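Local coordinates for exonuclease mut-7 homolog (Aedes aegypti, PDB 7JW2), which probably acts as a magnesium-dependent 3'-5' exoribonuclease that trims the 3' ends of AGO1-bound microRNAs, its exonuclease domain being the part present here, at residues 151-159 with 188-199; 163-172 with 180-188. All coordinates share one frame; numbering follows the deposited sequence.

Both contacts belong to the 3'-5' exonuclease domain and share helix 179-205. Contact 2 uses the early turns of this helix, and contact 1 the turns that follow, with Asp188 common to both. Along the chain, helix 151-159 comes first, then the loop segment 163-172, then the long helix, so contact 2 falls within the sequence span bridged by contact 1. The contact centres lie about 15 Å apart. They also touch, where Leu163 and Lys165 of the loop pack on Ala152 of helix 151-159. Helix 151-159 and the loop after it are thus both laid against one helix, which packs on the central mixed sheet and probably carries the nuclease's Exo III motif.

Contact 1 (151-159 with 188-199); sequences LANLVRLCL and DAFCLLEIYDAI
Ile195 and Leu151 meet through their methyl ends, with Leu151 CD1 3.5 Å from Ile195 CD1. The two side chains approach at a slant. Each is a knob in a hole of the other helix. Leu151 sits among Asp188, Cys191, Leu192 and Ile195, and Ile195 sits among Leu151, Leu154, Val155 and Cys158. The two branches of Leu151 part ways. Leu151 CD1 also meets Leu192 CD2 at 3.7 Å, the two chains crossing at about a right angle, while Leu151 CD2 lies 3.8 Å from Asp188 OD2. The branches of Ile195 are divided too. With CG1 anti to the carbonyl carbon (chi1 -75°), CD1 reaches Leu151 and Val155, and Ile195 CG2 is left to meet Leu154 CD2 at 3.7 Å.

This is knobs-into-holes packing of helix 151-159 on helix 179-205 of the RNase H-like exonuclease fold. The segment axes come within 9.2 Å and cross at 49°. The long helix also rests on the sheet, where Ala189 touches Gln54 and Ala56 and Leu193 touches Met33 and Ala35.

Val155 turns CG2 to Cys191 SG, 3.8 Å away. Farther along, Cys158 CB packs on Ala198 CB at 3.8 Å, and its sulfur lies beside Ile195 and Ile199. Leu159 lies across Glu194, with CD2 3.7 Å from Glu194 CB; the carboxylate oxygen OE1 of Glu194 is hydrogen-bonded to His3.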
# COMPACT_ATOMS: atom_id res chain seq x y z
N LEU A 151 -12.87 23.71 18.18
CA LEU A 151 -11.49 23.23 18.17
C LEU A 151 -10.51 24.36 18.46
O LEU A 151 -9.51 24.15 19.15
CB LEU A 151 -11.17 22.54 16.84
CG LEU A 151 -9.73 22.07 16.68
CD1 LEU A 151 -9.39 21.01 17.73
CD2 LEU A 151 -9.46 21.53 15.27
N ALA A 152 -10.77 25.57 17.94
CA ALA A 152 -9.85 26.67 18.18
C ALA A 152 -9.69 26.95 19.67
O ALA A 152 -8.59 27.22 20.15
CB ALA A 152 -10.32 27.92 17.45
N ASN A 153 -10.79 26.88 20.41
CA ASN A 153 -10.70 27.14 21.85
C ASN A 153 -10.02 25.98 22.58
O ASN A 153 -9.29 26.21 23.55
CB ASN A 153 -12.09 27.39 22.42
CG ASN A 153 -12.63 28.75 22.02
OD1 ASN A 153 -11.88 29.61 21.56
ND2 ASN A 153 -13.93 28.95 22.19
N LEU A 154 -10.23 24.75 22.12
CA LEU A 154 -9.54 23.61 22.74
C LEU A 154 -8.04 23.69 22.52
O LEU A 154 -7.25 23.32 23.39
CB LEU A 154 -10.10 22.30 22.19
CG LEU A 154 -9.66 21.04 22.93
CD1 LEU A 154 -9.83 21.21 24.45
CD2 LEU A 154 -10.45 19.84 22.40
N VAL A 155 -7.62 24.16 21.34
CA VAL A 155 -6.19 24.37 21.09
C VAL A 155 -5.61 25.38 22.07
O VAL A 155 -4.53 25.18 22.62
CB VAL A 155 -5.97 24.80 19.63
CG1 VAL A 155 -4.58 25.34 19.44
CG2 VAL A 155 -6.18 23.60 18.70
N ARG A 156 -6.32 26.49 22.29
CA ARG A 156 -5.82 27.49 23.24
C ARG A 156 -5.72 26.91 24.65
O ARG A 156 -4.72 27.11 25.34
CB ARG A 156 -6.70 28.73 23.23
CG ARG A 156 -6.03 29.95 23.86
CD ARG A 156 -6.80 31.20 23.53
NE ARG A 156 -8.11 31.19 24.17
CZ ARG A 156 -9.26 30.99 23.52
NH1 ARG A 156 -9.26 30.78 22.22
NH2 ARG A 156 -10.40 31.00 24.19
N LEU A 157 -6.76 26.19 25.09
CA LEU A 157 -6.77 25.62 26.43
C LEU A 157 -5.63 24.63 26.63
O LEU A 157 -5.05 24.55 27.72
CB LEU A 157 -8.10 24.93 26.70
CG LEU A 157 -9.32 25.82 26.88
CD1 LEU A 157 -10.59 25.03 26.65
CD2 LEU A 157 -9.32 26.40 28.28
N CYS A 158 -5.31 23.84 25.60
CA CYS A 158 -4.32 22.79 25.77
C CYS A 158 -2.91 23.22 25.43
O CYS A 158 -1.96 22.75 26.05
CB CYS A 158 -4.69 21.57 24.91
SG CYS A 158 -6.19 20.74 25.40
N LEU A 159 -2.74 24.10 24.44
CA LEU A 159 -1.42 24.44 23.95
C LEU A 159 -1.03 25.89 24.15
O LEU A 159 0.13 26.24 23.89
CB LEU A 159 -1.31 24.09 22.46
CG LEU A 159 -1.85 22.72 22.06
CD1 LEU A 159 -1.76 22.62 20.55
CD2 LEU A 159 -1.11 21.58 22.74
N ASP A 188 -4.48 20.98 11.21
CA ASP A 188 -5.80 20.73 11.78
C ASP A 188 -5.93 19.27 12.21
O ASP A 188 -6.67 18.97 13.15
CB ASP A 188 -6.92 21.13 10.81
CG ASP A 188 -7.98 22.01 11.49
OD1 ASP A 188 -7.61 23.05 12.08
OD2 ASP A 188 -9.17 21.63 11.45
N ALA A 189 -5.21 18.36 11.54
CA ALA A 189 -5.15 16.99 12.02
C ALA A 189 -4.13 16.83 13.14
O ALA A 189 -4.43 16.23 14.18
CB ALA A 189 -4.84 16.05 10.85
N PHE A 190 -2.91 17.37 12.97
CA PHE A 190 -1.85 17.12 13.94
C PHE A 190 -2.19 17.67 15.33
O PHE A 190 -1.83 17.05 16.35
CB PHE A 190 -0.52 17.71 13.47
CG PHE A 190 0.67 17.32 14.32
CD1 PHE A 190 1.10 18.13 15.35
CD2 PHE A 190 1.35 16.13 14.07
CE1 PHE A 190 2.19 17.77 16.13
CE2 PHE A 190 2.44 15.76 14.84
CZ PHE A 190 2.86 16.59 15.88
N CYS A 191 -2.87 18.81 15.41
CA CYS A 191 -3.12 19.40 16.72
C CYS A 191 -4.02 18.52 17.58
O CYS A 191 -4.02 18.67 18.81
CB CYS A 191 -3.70 20.82 16.57
SG CYS A 191 -5.46 20.91 16.09
N LEU A 192 -4.78 17.61 16.96
CA LEU A 192 -5.60 16.70 17.75
C LEU A 192 -4.73 15.77 18.59
O LEU A 192 -5.08 15.46 19.74
CB LEU A 192 -6.51 15.89 16.82
CG LEU A 192 -7.37 16.72 15.86
CD1 LEU A 192 -8.17 15.77 14.97
CD2 LEU A 192 -8.27 17.68 16.62
N LEU A 193 -3.57 15.36 18.05
CA LEU A 193 -2.64 14.55 18.84
C LEU A 193 -2.12 15.34 20.02
O LEU A 193 -2.05 14.81 21.15
CB LEU A 193 -1.47 14.07 17.98
CG LEU A 193 -1.79 13.17 16.79
CD1 LEU A 193 -0.66 13.21 15.79
CD2 LEU A 193 -2.01 11.72 17.26
N GLU A 194 -1.74 16.60 19.79
CA GLU A 194 -1.24 17.44 20.87
C GLU A 194 -2.31 17.70 21.93
O GLU A 194 -2.00 17.74 23.13
CB GLU A 194 -0.72 18.76 20.30
CG GLU A 194 0.34 18.61 19.23
CD GLU A 194 0.63 19.91 18.52
OE1 GLU A 194 -0.28 20.44 17.84
OE2 GLU A 194 1.78 20.40 18.62
N ILE A 195 -3.56 17.89 21.51
CA ILE A 195 -4.66 18.06 22.46
C ILE A 195 -4.83 16.82 23.32
O ILE A 195 -4.92 16.91 24.55
CB ILE A 195 -5.96 18.41 21.71
CG1 ILE A 195 -5.92 19.87 21.23
CG2 ILE A 195 -7.15 18.19 22.60
CD1 ILE A 195 -7.00 20.16 20.21
N TYR A 196 -4.90 15.64 22.69
CA TYR A 196 -5.08 14.41 23.47
C TYR A 196 -3.96 14.25 24.49
O TYR A 196 -4.21 13.88 25.65
CB TYR A 196 -5.15 13.19 22.55
CG TYR A 196 -5.51 11.95 23.33
CD1 TYR A 196 -6.81 11.73 23.76
CD2 TYR A 196 -4.54 11.03 23.69
CE1 TYR A 196 -7.15 10.62 24.51
CE2 TYR A 196 -4.87 9.91 24.45
CZ TYR A 196 -6.18 9.72 24.85
OH TYR A 196 -6.54 8.62 25.61
N ASP A 197 -2.73 14.52 24.07
CA ASP A 197 -1.58 14.37 24.97
C ASP A 197 -1.70 15.31 26.17
O ASP A 197 -1.43 14.91 27.31
CB ASP A 197 -0.30 14.63 24.19
CG ASP A 197 0.94 14.54 25.04
OD1 ASP A 197 1.41 13.41 25.28
OD2 ASP A 197 1.45 15.59 25.46
N ALA A 198 -2.16 16.54 25.95
CA ALA A 198 -2.29 17.48 27.05
C ALA A 198 -3.37 17.05 28.04
O ALA A 198 -3.20 17.17 29.26
CB ALA A 198 -2.59 18.88 26.51
N ILE A 199 -4.50 16.54 27.53
CA ILE A 199 -5.57 16.08 28.41
C ILE A 199 -5.14 14.85 29.19
O ILE A 199 -5.40 14.74 30.39
CB ILE A 199 -6.85 15.83 27.61
CG1 ILE A 199 -7.34 17.15 27.01
CG2 ILE A 199 -7.91 15.20 28.50
CD1 ILE A 199 -8.60 17.03 26.18

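Contact 2 (163-172 with 180-188)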
# COMPACT_ATOMS: atom_id res chain seq x y z
N LEU A 163 -5.16 29.24 17.38
CA LEU A 163 -5.27 28.48 16.14
C LEU A 163 -5.66 29.42 15.01
O LEU A 163 -6.75 29.99 15.01
CB LEU A 163 -6.29 27.35 16.27
CG LEU A 163 -6.45 26.44 15.06
CD1 LEU A 163 -5.24 25.55 14.94
CD2 LEU A 163 -7.74 25.63 15.16
N ASP A 164 -4.75 29.61 14.05
CA ASP A 164 -5.02 30.45 12.89
C ASP A 164 -6.03 29.74 11.99
O ASP A 164 -5.70 28.74 11.34
CB ASP A 164 -3.73 30.75 12.14
CG ASP A 164 -3.94 31.67 10.94
OD1 ASP A 164 -5.10 31.94 10.57
OD2 ASP A 164 -2.93 32.13 10.36
N LYS A 165 -7.25 30.26 11.95
CA LYS A 165 -8.35 29.71 11.18
C LYS A 165 -8.65 30.49 9.91
O LYS A 165 -9.71 30.30 9.31
CB LYS A 165 -9.62 29.67 12.04
CG LYS A 165 -9.74 28.44 12.91
CD LYS A 165 -10.99 28.51 13.76
CE LYS A 165 -11.24 29.91 14.28
NZ LYS A 165 -12.60 30.06 14.85
N SER A 166 -7.73 31.36 9.48
CA SER A 166 -8.04 32.23 8.34
C SER A 166 -8.26 31.45 7.05
O SER A 166 -8.91 31.96 6.13
CB SER A 166 -6.92 33.25 8.15
OG SER A 166 -5.71 32.64 7.76
N ASN A 167 -7.76 30.22 6.95
CA ASN A 167 -7.93 29.41 5.75
C ASN A 167 -9.00 28.33 5.91
O ASN A 167 -9.20 27.53 4.98
CB ASN A 167 -6.59 28.78 5.35
CG ASN A 167 -5.71 29.75 4.59
OD1 ASN A 167 -5.91 29.97 3.40
ND2 ASN A 167 -4.76 30.38 5.28
N GLN A 168 -9.72 28.32 7.03
CA GLN A 168 -10.75 27.32 7.27
C GLN A 168 -11.78 27.29 6.13
O GLN A 168 -12.15 26.22 5.64
CB GLN A 168 -11.43 27.59 8.61
CG GLN A 168 -12.61 26.69 8.90
CD GLN A 168 -13.24 26.94 10.26
OE1 GLN A 168 -12.93 27.93 10.93
NE2 GLN A 168 -14.13 26.05 10.67
N PHE A 169 -12.24 28.47 5.71
CA PHE A 169 -13.23 28.60 4.66
C PHE A 169 -12.63 29.14 3.36
O PHE A 169 -13.31 29.81 2.58
CB PHE A 169 -14.38 29.49 5.13
CG PHE A 169 -15.08 28.95 6.33
CD1 PHE A 169 -15.81 27.78 6.24
CD2 PHE A 169 -14.97 29.57 7.56
CE1 PHE A 169 -16.45 27.26 7.35
CE2 PHE A 169 -15.60 29.06 8.67
CZ PHE A 169 -16.34 27.90 8.56
N SER A 170 -11.35 28.86 3.14
CA SER A 170 -10.70 29.20 1.88
C SER A 170 -11.24 28.32 0.75
O SER A 170 -12.06 27.42 0.95
CB SER A 170 -9.19 29.05 2.01
OG SER A 170 -8.85 27.68 2.22
N ASN A 171 -10.77 28.58 -0.47
CA ASN A 171 -11.28 27.88 -1.64
C ASN A 171 -10.54 26.56 -1.75
O ASN A 171 -9.50 26.45 -2.40
CB ASN A 171 -11.12 28.72 -2.90
CG ASN A 171 -11.63 28.02 -4.12
OD1 ASN A 171 -12.13 26.89 -4.04
ND2 ASN A 171 -11.52 28.67 -5.26
N TRP A 172 -11.10 25.52 -1.12
CA TRP A 172 -10.46 24.21 -1.14
C TRP A 172 -10.56 23.50 -2.48
O TRP A 172 -9.94 22.44 -2.65
CB TRP A 172 -11.06 23.33 -0.03
CG TRP A 172 -10.70 23.83 1.34
CD1 TRP A 172 -11.52 24.48 2.23
CD2 TRP A 172 -9.40 23.80 1.94
NE1 TRP A 172 -10.81 24.84 3.36
CE2 TRP A 172 -9.51 24.41 3.22
CE3 TRP A 172 -8.17 23.27 1.55
CZ2 TRP A 172 -8.43 24.55 4.08
CZ3 TRP A 172 -7.08 23.39 2.42
CH2 TRP A 172 -7.22 24.03 3.67
N GLU A 180 -0.32 28.20 2.40
CA GLU A 180 -1.01 28.48 3.66
C GLU A 180 -2.20 27.54 3.87
O GLU A 180 -2.52 27.20 5.02
CB GLU A 180 -1.47 29.94 3.68
CG GLU A 180 -0.33 30.95 3.64
CD GLU A 180 0.18 31.22 2.23
OE1 GLU A 180 1.27 31.83 2.09
OE2 GLU A 180 -0.49 30.82 1.25
N GLN A 181 -2.84 27.11 2.78
CA GLN A 181 -3.92 26.13 2.87
C GLN A 181 -3.39 24.77 3.30
O GLN A 181 -3.97 24.12 4.18
CB GLN A 181 -4.65 26.02 1.54
CG GLN A 181 -5.47 27.24 1.14
CD GLN A 181 -6.13 27.02 -0.20
OE1 GLN A 181 -5.45 26.96 -1.22
NE2 GLN A 181 -7.45 26.86 -0.20
N LEU A 182 -2.30 24.32 2.67
CA LEU A 182 -1.70 23.04 3.04
C LEU A 182 -1.24 23.06 4.49
O LEU A 182 -1.39 22.07 5.21
CB LEU A 182 -0.54 22.72 2.10
CG LEU A 182 -0.99 22.49 0.65
CD1 LEU A 182 0.16 22.70 -0.33
CD2 LEU A 182 -1.60 21.11 0.48
N ARG A 183 -0.68 24.18 4.95
CA ARG A 183 -0.23 24.26 6.33
C ARG A 183 -1.40 24.17 7.31
O ARG A 183 -1.33 23.43 8.31
CB ARG A 183 0.57 25.55 6.55
CG ARG A 183 1.96 25.49 5.94
CD ARG A 183 2.93 26.47 6.59
NE ARG A 183 2.41 27.83 6.62
CZ ARG A 183 2.90 28.83 5.89
NH1 ARG A 183 3.93 28.61 5.08
NH2 ARG A 183 2.36 30.04 5.98
N TYR A 184 -2.48 24.89 7.03
CA TYR A 184 -3.67 24.82 7.87
C TYR A 184 -4.23 23.40 7.90
O TYR A 184 -4.60 22.90 8.97
CB TYR A 184 -4.72 25.82 7.37
CG TYR A 184 -6.10 25.57 7.95
CD1 TYR A 184 -6.46 26.09 9.19
CD2 TYR A 184 -7.01 24.77 7.29
CE1 TYR A 184 -7.71 25.84 9.74
CE2 TYR A 184 -8.25 24.51 7.82
CZ TYR A 184 -8.59 25.03 9.05
OH TYR A 184 -9.83 24.77 9.58
N ALA A 185 -4.31 22.75 6.74
CA ALA A 185 -4.90 21.42 6.68
C ALA A 185 -4.08 20.41 7.48
O ALA A 185 -4.64 19.56 8.18
CB ALA A 185 -5.06 20.97 5.22
N ALA A 186 -2.75 20.48 7.36
CA ALA A 186 -1.92 19.52 8.06
C ALA A 186 -2.00 19.73 9.57
O ALA A 186 -2.10 18.76 10.34
CB ALA A 186 -0.47 19.62 7.57
N LEU A 187 -1.96 20.98 10.01
CA LEU A 187 -2.04 21.24 11.44
C LEU A 187 -3.41 20.91 12.01
O LEU A 187 -3.51 20.56 13.20
CB LEU A 187 -1.68 22.71 11.70
CG LEU A 187 -1.54 23.09 13.18
CD1 LEU A 187 -0.53 22.21 13.90
CD2 LEU A 187 -1.16 24.57 13.28
N ASP A 188 -4.48 20.98 11.21
CA ASP A 188 -5.80 20.73 11.78
C ASP A 188 -5.93 19.27 12.21
O ASP A 188 -6.67 18.97 13.15
CB ASP A 188 -6.92 21.13 10.81
CG ASP A 188 -7.98 22.01 11.49
OD1 ASP A 188 -7.61 23.05 12.08
OD2 ASP A 188 -9.17 21.63 11.45
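Tyr184 presents one ring face to the backbone of the loop, with Asn167 C over the ring centre and Gln168 N nearer the rim. With chi1 at 165°, its CG stands opposite the backbone N, which turns the ring this way. Tyr184 and Asp188 have the Tyr-x3-Asp spacing of the Exo III motif of DEDDy exonucleases, so this loop covers what is probably part of the active-site helix. Tyr184 OH lies 3.4 Å from Gln168 CB. At the ring edge, Asp164 O is 3.5 Å from Tyr184 CD1. Trp172 comes to the Tyr184 ring rim to rim, with CZ2 3.5 Å from Tyr184 CD2 and the planes 36° apart. At the end of the motif, Leu163 CD2 packs beside Asp188 OD1.

Gln181 supplies the polar part of the contact. Its extended chain runs past Trp172 in the opposite direction, bringing NE2 over one face of the indole, toward its rim. Gln181 NE2 donates to Ser170 OG at 2.9 Å and to Asn171 O at 3.0 Å. Both acceptors lie close to the amide plane, which helps fix its rotation, though NE2 stands well above the carbonyl plane of Asn171. Gln181 OE1 is held by Gln174 and the backbone N of Arg178.

The loop is shaped by type I turns, Lys165 to Gln168 and Asn167 to Ser170, and by an Asx turn at Asp164. Ser170 OG donates to Asn167 O. The indole is set by a nearly straight bond from Trp172 NE1 to Gln168 O, 3.0 Å long, with the acceptor in the ring plane but the donor well above the carbonyl plane.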